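Local atomic coordinates of contact-dependent inhibitor A (Enterobacter cloacae subsp. cloacae, PDB entry 4NTQ), a protein that carries at its C-terminus a toxic ribosomal RNase that is delivered into target bacteria and is bound here by the immunity protein CdiI. Residues Leu172-Arg177 against Phe193-Asn198; Asn198-Asp203 against Asn211-Phe216. All coordinates share one frame; numbering follows the deposited sequence.

Interaction 1 (Leu172-Arg177 against Phe193-Asn198)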
# COMPACT_ATOMS: atom_id res chain seq x y z
N LEU A 172 2.78 -22.31 1.17
CA LEU A 172 1.86 -21.83 2.19
C LEU A 172 0.41 -21.96 1.73
O LEU A 172 -0.52 -21.76 2.51
CB LEU A 172 2.19 -20.38 2.54
CG LEU A 172 3.46 -20.33 3.37
CD1 LEU A 172 3.91 -18.90 3.65
CD2 LEU A 172 3.22 -21.10 4.66
N GLY A 173 0.22 -22.31 0.46
CA GLY A 173 -1.10 -22.53 -0.10
C GLY A 173 -1.48 -21.46 -1.11
O GLY A 173 -2.42 -21.62 -1.88
N PHE A 174 -0.72 -20.37 -1.10
CA PHE A 174 -1.00 -19.22 -1.94
C PHE A 174 -0.46 -19.43 -3.35
O PHE A 174 0.55 -18.86 -3.74
CB PHE A 174 -0.43 -17.96 -1.29
CG PHE A 174 -1.06 -17.62 0.03
CD1 PHE A 174 -2.00 -16.59 0.12
CD2 PHE A 174 -0.74 -18.32 1.18
CE1 PHE A 174 -2.59 -16.27 1.34
CE2 PHE A 174 -1.33 -18.01 2.39
CZ PHE A 174 -2.25 -16.99 2.47
N ASP A 175 -1.17 -20.26 -4.11
CA ASP A 175 -0.73 -20.74 -5.42
C ASP A 175 -0.73 -19.70 -6.53
O ASP A 175 0.08 -19.77 -7.45
CB ASP A 175 -1.64 -21.89 -5.87
CG ASP A 175 -1.48 -23.12 -5.02
OD1 ASP A 175 -0.38 -23.31 -4.46
OD2 ASP A 175 -2.45 -23.91 -4.92
N ARG A 176 -1.66 -18.76 -6.46
CA ARG A 176 -1.91 -17.86 -7.57
C ARG A 176 -1.12 -16.56 -7.44
O ARG A 176 -1.50 -15.66 -6.69
CB ARG A 176 -3.42 -17.59 -7.71
CG ARG A 176 -3.82 -16.74 -8.91
CD ARG A 176 -3.14 -17.21 -10.18
NE ARG A 176 -3.48 -18.59 -10.52
CZ ARG A 176 -2.92 -19.29 -11.51
NH1 ARG A 176 -1.99 -18.74 -12.27
NH2 ARG A 176 -3.30 -20.54 -11.73
N ARG A 177 -0.02 -16.47 -8.17
CA ARG A 177 0.72 -15.22 -8.22
C ARG A 177 -0.10 -14.21 -9.00
O ARG A 177 -0.42 -14.43 -10.16
CB ARG A 177 2.07 -15.40 -8.91
CG ARG A 177 2.75 -14.07 -9.21
CD ARG A 177 4.08 -14.25 -9.92
NE ARG A 177 4.84 -12.99 -9.98
CZ ARG A 177 4.82 -12.16 -11.01
NH1 ARG A 177 4.10 -12.44 -12.09
NH2 ARG A 177 5.54 -11.04 -10.96
N PHE A 193 0.27 -12.75 -3.66
CA PHE A 193 -0.02 -14.17 -3.81
C PHE A 193 -1.35 -14.56 -3.16
O PHE A 193 -1.62 -14.23 -2.01
CB PHE A 193 1.14 -15.02 -3.28
CG PHE A 193 2.46 -14.72 -3.96
CD1 PHE A 193 2.83 -15.40 -5.11
CD2 PHE A 193 3.30 -13.74 -3.46
CE1 PHE A 193 4.03 -15.12 -5.74
CE2 PHE A 193 4.50 -13.45 -4.09
CZ PHE A 193 4.86 -14.14 -5.23
N TYR A 194 -2.17 -15.29 -3.91
CA TYR A 194 -3.57 -15.51 -3.56
C TYR A 194 -3.84 -16.92 -3.00
O TYR A 194 -3.35 -17.91 -3.53
CB TYR A 194 -4.43 -15.26 -4.79
CG TYR A 194 -5.92 -15.20 -4.53
CD1 TYR A 194 -6.81 -15.67 -5.48
CD2 TYR A 194 -6.42 -14.68 -3.35
CE1 TYR A 194 -8.17 -15.62 -5.27
CE2 TYR A 194 -7.79 -14.62 -3.13
CZ TYR A 194 -8.65 -15.10 -4.09
OH TYR A 194 -10.01 -15.05 -3.89
N ASP A 195 -4.64 -16.97 -1.94
CA ASP A 195 -4.97 -18.20 -1.24
C ASP A 195 -6.16 -18.83 -1.89
O ASP A 195 -6.41 -20.02 -1.72
CB ASP A 195 -5.40 -17.86 0.19
CG ASP A 195 -4.93 -18.87 1.19
OD1 ASP A 195 -4.21 -19.81 0.80
OD2 ASP A 195 -5.26 -18.73 2.38
N GLY A 196 -6.91 -18.02 -2.61
CA GLY A 196 -8.30 -18.32 -2.86
C GLY A 196 -9.14 -17.64 -1.79
O GLY A 196 -10.36 -17.60 -1.90
N LYS A 197 -8.50 -17.11 -0.75
CA LYS A 197 -9.19 -16.31 0.26
C LYS A 197 -8.42 -15.01 0.55
O LYS A 197 -8.94 -13.91 0.37
CB LYS A 197 -9.39 -17.11 1.55
CG LYS A 197 -10.15 -16.33 2.64
CD LYS A 197 -10.49 -17.20 3.85
CE LYS A 197 -11.07 -16.39 5.01
NZ LYS A 197 -12.29 -15.63 4.64
N ASN A 198 -7.17 -15.16 1.01
CA ASN A 198 -6.32 -14.03 1.38
C ASN A 198 -5.11 -13.84 0.47
O ASN A 198 -4.79 -14.70 -0.36
CB ASN A 198 -5.85 -14.20 2.81
CG ASN A 198 -6.96 -14.06 3.80
OD1 ASN A 198 -7.75 -13.12 3.74
ND2 ASN A 198 -7.05 -15.01 4.73

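Interaction 2 (Asn198-Asp203 against Asn211-Phe216)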
# COMPACT_ATOMS: atom_id res chain seq x y z
N ASN A 198 -7.17 -15.16 1.01
CA ASN A 198 -6.32 -14.03 1.38
C ASN A 198 -5.11 -13.84 0.47
O ASN A 198 -4.79 -14.70 -0.36
CB ASN A 198 -5.85 -14.20 2.81
CG ASN A 198 -6.96 -14.06 3.80
OD1 ASN A 198 -7.75 -13.12 3.74
ND2 ASN A 198 -7.05 -15.01 4.73
N TYR A 199 -4.42 -12.71 0.67
CA TYR A 199 -3.25 -12.37 -0.13
C TYR A 199 -2.02 -12.11 0.74
O TYR A 199 -2.12 -11.48 1.79
CB TYR A 199 -3.52 -11.13 -0.99
CG TYR A 199 -4.79 -11.21 -1.84
CD1 TYR A 199 -4.73 -11.60 -3.17
CD2 TYR A 199 -6.03 -10.89 -1.30
CE1 TYR A 199 -5.88 -11.65 -3.96
CE2 TYR A 199 -7.18 -10.96 -2.07
CZ TYR A 199 -7.10 -11.35 -3.40
OH TYR A 199 -8.25 -11.42 -4.16
N ILE A 200 -0.86 -12.58 0.30
CA ILE A 200 0.38 -12.25 0.98
C ILE A 200 1.37 -11.62 0.01
O ILE A 200 1.32 -11.89 -1.19
CB ILE A 200 1.02 -13.47 1.63
CG1 ILE A 200 1.18 -14.60 0.62
CG2 ILE A 200 0.21 -13.96 2.81
CD1 ILE A 200 1.82 -15.84 1.20
N THR A 201 2.24 -10.76 0.54
CA THR A 201 3.42 -10.26 -0.17
C THR A 201 4.54 -10.33 0.82
O THR A 201 4.30 -10.16 2.02
CB THR A 201 3.33 -8.77 -0.57
OG1 THR A 201 3.17 -7.97 0.60
CG2 THR A 201 2.20 -8.52 -1.49
N PRO A 202 5.76 -10.57 0.34
CA PRO A 202 6.95 -10.62 1.20
C PRO A 202 7.17 -9.33 1.95
O PRO A 202 7.08 -8.23 1.39
CB PRO A 202 8.09 -10.86 0.20
CG PRO A 202 7.54 -10.51 -1.13
CD PRO A 202 6.10 -10.88 -1.06
N ASP A 203 7.47 -9.47 3.24
CA ASP A 203 7.74 -8.33 4.10
C ASP A 203 9.11 -7.81 3.73
O ASP A 203 10.12 -8.49 3.95
CB ASP A 203 7.66 -8.75 5.57
CG ASP A 203 7.70 -7.58 6.52
OD1 ASP A 203 7.80 -7.80 7.75
OD2 ASP A 203 7.63 -6.44 6.04
N ASN A 211 12.50 -13.17 6.33
CA ASN A 211 11.57 -13.64 5.31
C ASN A 211 10.14 -13.79 5.82
O ASN A 211 9.59 -14.89 5.83
CB ASN A 211 12.08 -14.95 4.71
N GLY A 212 9.55 -12.67 6.25
CA GLY A 212 8.18 -12.66 6.72
C GLY A 212 7.19 -12.19 5.68
O GLY A 212 7.55 -11.96 4.53
N TRP A 213 5.93 -12.02 6.07
CA TRP A 213 4.88 -11.66 5.12
C TRP A 213 3.95 -10.58 5.65
O TRP A 213 3.75 -10.45 6.85
CB TRP A 213 4.02 -12.89 4.80
CG TRP A 213 4.75 -14.04 4.17
CD1 TRP A 213 5.24 -15.15 4.80
CD2 TRP A 213 5.04 -14.21 2.78
NE1 TRP A 213 5.83 -15.99 3.88
CE2 TRP A 213 5.72 -15.43 2.63
CE3 TRP A 213 4.79 -13.44 1.63
CZ2 TRP A 213 6.16 -15.91 1.40
CZ3 TRP A 213 5.23 -13.91 0.41
CH2 TRP A 213 5.90 -15.14 0.30
N LYS A 214 3.38 -9.79 4.74
CA LYS A 214 2.25 -8.93 5.08
C LYS A 214 1.05 -9.59 4.45
O LYS A 214 1.15 -10.10 3.33
CB LYS A 214 2.45 -7.52 4.53
CG LYS A 214 3.75 -6.87 4.97
CD LYS A 214 3.51 -5.76 5.97
CE LYS A 214 4.82 -5.13 6.46
NZ LYS A 214 5.26 -5.68 7.79
N MSE A 215 -0.08 -9.62 5.15
CA MSE A 215 -1.27 -10.29 4.62
C MSE A 215 -2.41 -9.32 4.45
O MSE A 215 -2.59 -8.42 5.26
CB MSE A 215 -1.69 -11.44 5.53
CG MSE A 215 -2.93 -12.19 5.07
SE MSE A 215 -3.34 -13.68 6.27
CE MSE A 215 -1.56 -14.49 6.29
N PHE A 216 -3.19 -9.49 3.38
CA PHE A 216 -4.37 -8.67 3.16
C PHE A 216 -5.60 -9.56 2.99
O PHE A 216 -5.53 -10.63 2.40
CB PHE A 216 -4.18 -7.79 1.92
CG PHE A 216 -2.99 -6.88 2.00
CD1 PHE A 216 -3.14 -5.55 2.37
CD2 PHE A 216 -1.72 -7.35 1.71
CE1 PHE A 216 -2.04 -4.71 2.44
CE2 PHE A 216 -0.62 -6.51 1.77
CZ PHE A 216 -0.78 -5.19 2.13

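Interaction 1 (Leu172-Arg177 against Phe193-Asn198)
The F174 ring lies flat against the carboxylate of D195, the two planes only 7° apart, with OD1 3.6 Å above the ring plane near its centre. The F174 torsion that puts CG anti to the carbonyl carbon (chi1 -64°) swings the ring over the 195-198 turn, so that its CE1 edge meets the backbone oxygen of N198 (F174 CE1 to N198 O, 3.2 Å). That same oxygen accepts a hydrogen bond from D195 N. At the root of the side chain, F174 CB packs on F193 CB at 3.9 Å. The R177 chain crosses the F193 ring obliquely, its CB and CG touching F193 CE1; extended, it then carries its guanidinium onward to the carbonyl of N186. On the other face of the sheet R176 and Y194 meet through their CB atoms before their ends diverge. The backbone supplies the polar link: Y194 N donates to R176 O at 2.9 Å, while the return bond from R176 N to Y194 O is weak at 3.5 Å. Helix 164-170 ends in a Schellman motif at G173. Two residues, D175 and R176, then sit opposite the single Y194, making the classic beta bulge that opens strand 176-178, an outermost strand of the chain's antiparallel sheet, where it pairs with 192-194.

Interaction 2 (Asn198-Asp203 against Asn211-Phe216)
This is an antiparallel beta hairpin, strands 199-202 and 213-216 running at 155° with axes 4.7 Å apart. Two hydrogen-bonded pairs, Y199 with F216 and T201 with K214, each exchange two backbone bonds; the bond from K214 N to T201 O is nearly straight (168°) and lies almost along the C=O axis. Between them I200 faces M215, a selenomethionine, and the two touch through I200 CG2 and M215 CE. I200 places CG1 in the crowded position between backbone N and carbonyl carbon, and the chain extends from there to set CD1 over a face of W213, 3.9 Å from the centroid of the six-membered ring, a CH-pi contact. The edge of the indole meets the T201 backbone, W213 CE3 lying 3.2 Å from T201 C, and W213 CZ3 also touches P202 CD at 3.5 Å. Helix 164-170, through A168 and A169, adds to the packing round W213. The face with Y199, T201, K214 and F216 meets the CdiI chain instead, where F97 of CdiI packs against the Y199 ring. Further along, K214 bends at chi2 and chi4, and its NZ makes its stronger hydrogen bond to T225 OG1. D205 N holds D203 OD2, the oxygen that K214 NZ meets at 3.0 Å in a salt bridge, weak as a hydrogen bond.

In the fold
Interactions 1 and 2 are two antiparallel pairings of one sheet, separated by the pairing of 192-194 with 199-202; their centres are about 10 Å apart and N198 is common to both. In that intervening pair F193 N lies 2.8 Å from I200 O, a probable hydrogen bond. On one face, I200 CD1 also meets F174 CD2 at 3.6 Å, so this methyl sits between the aromatic residue of interaction 1 and W213 of interaction 2; L172 CD1 reaches W213 NE1 at 3.5 Å. On the other face the Y194 and Y199 rings stack. Both contacts reach the CdiI chain, K197 of the turn by a salt bridge to D122 of CdiI and T201 by packing on F78 of CdiI.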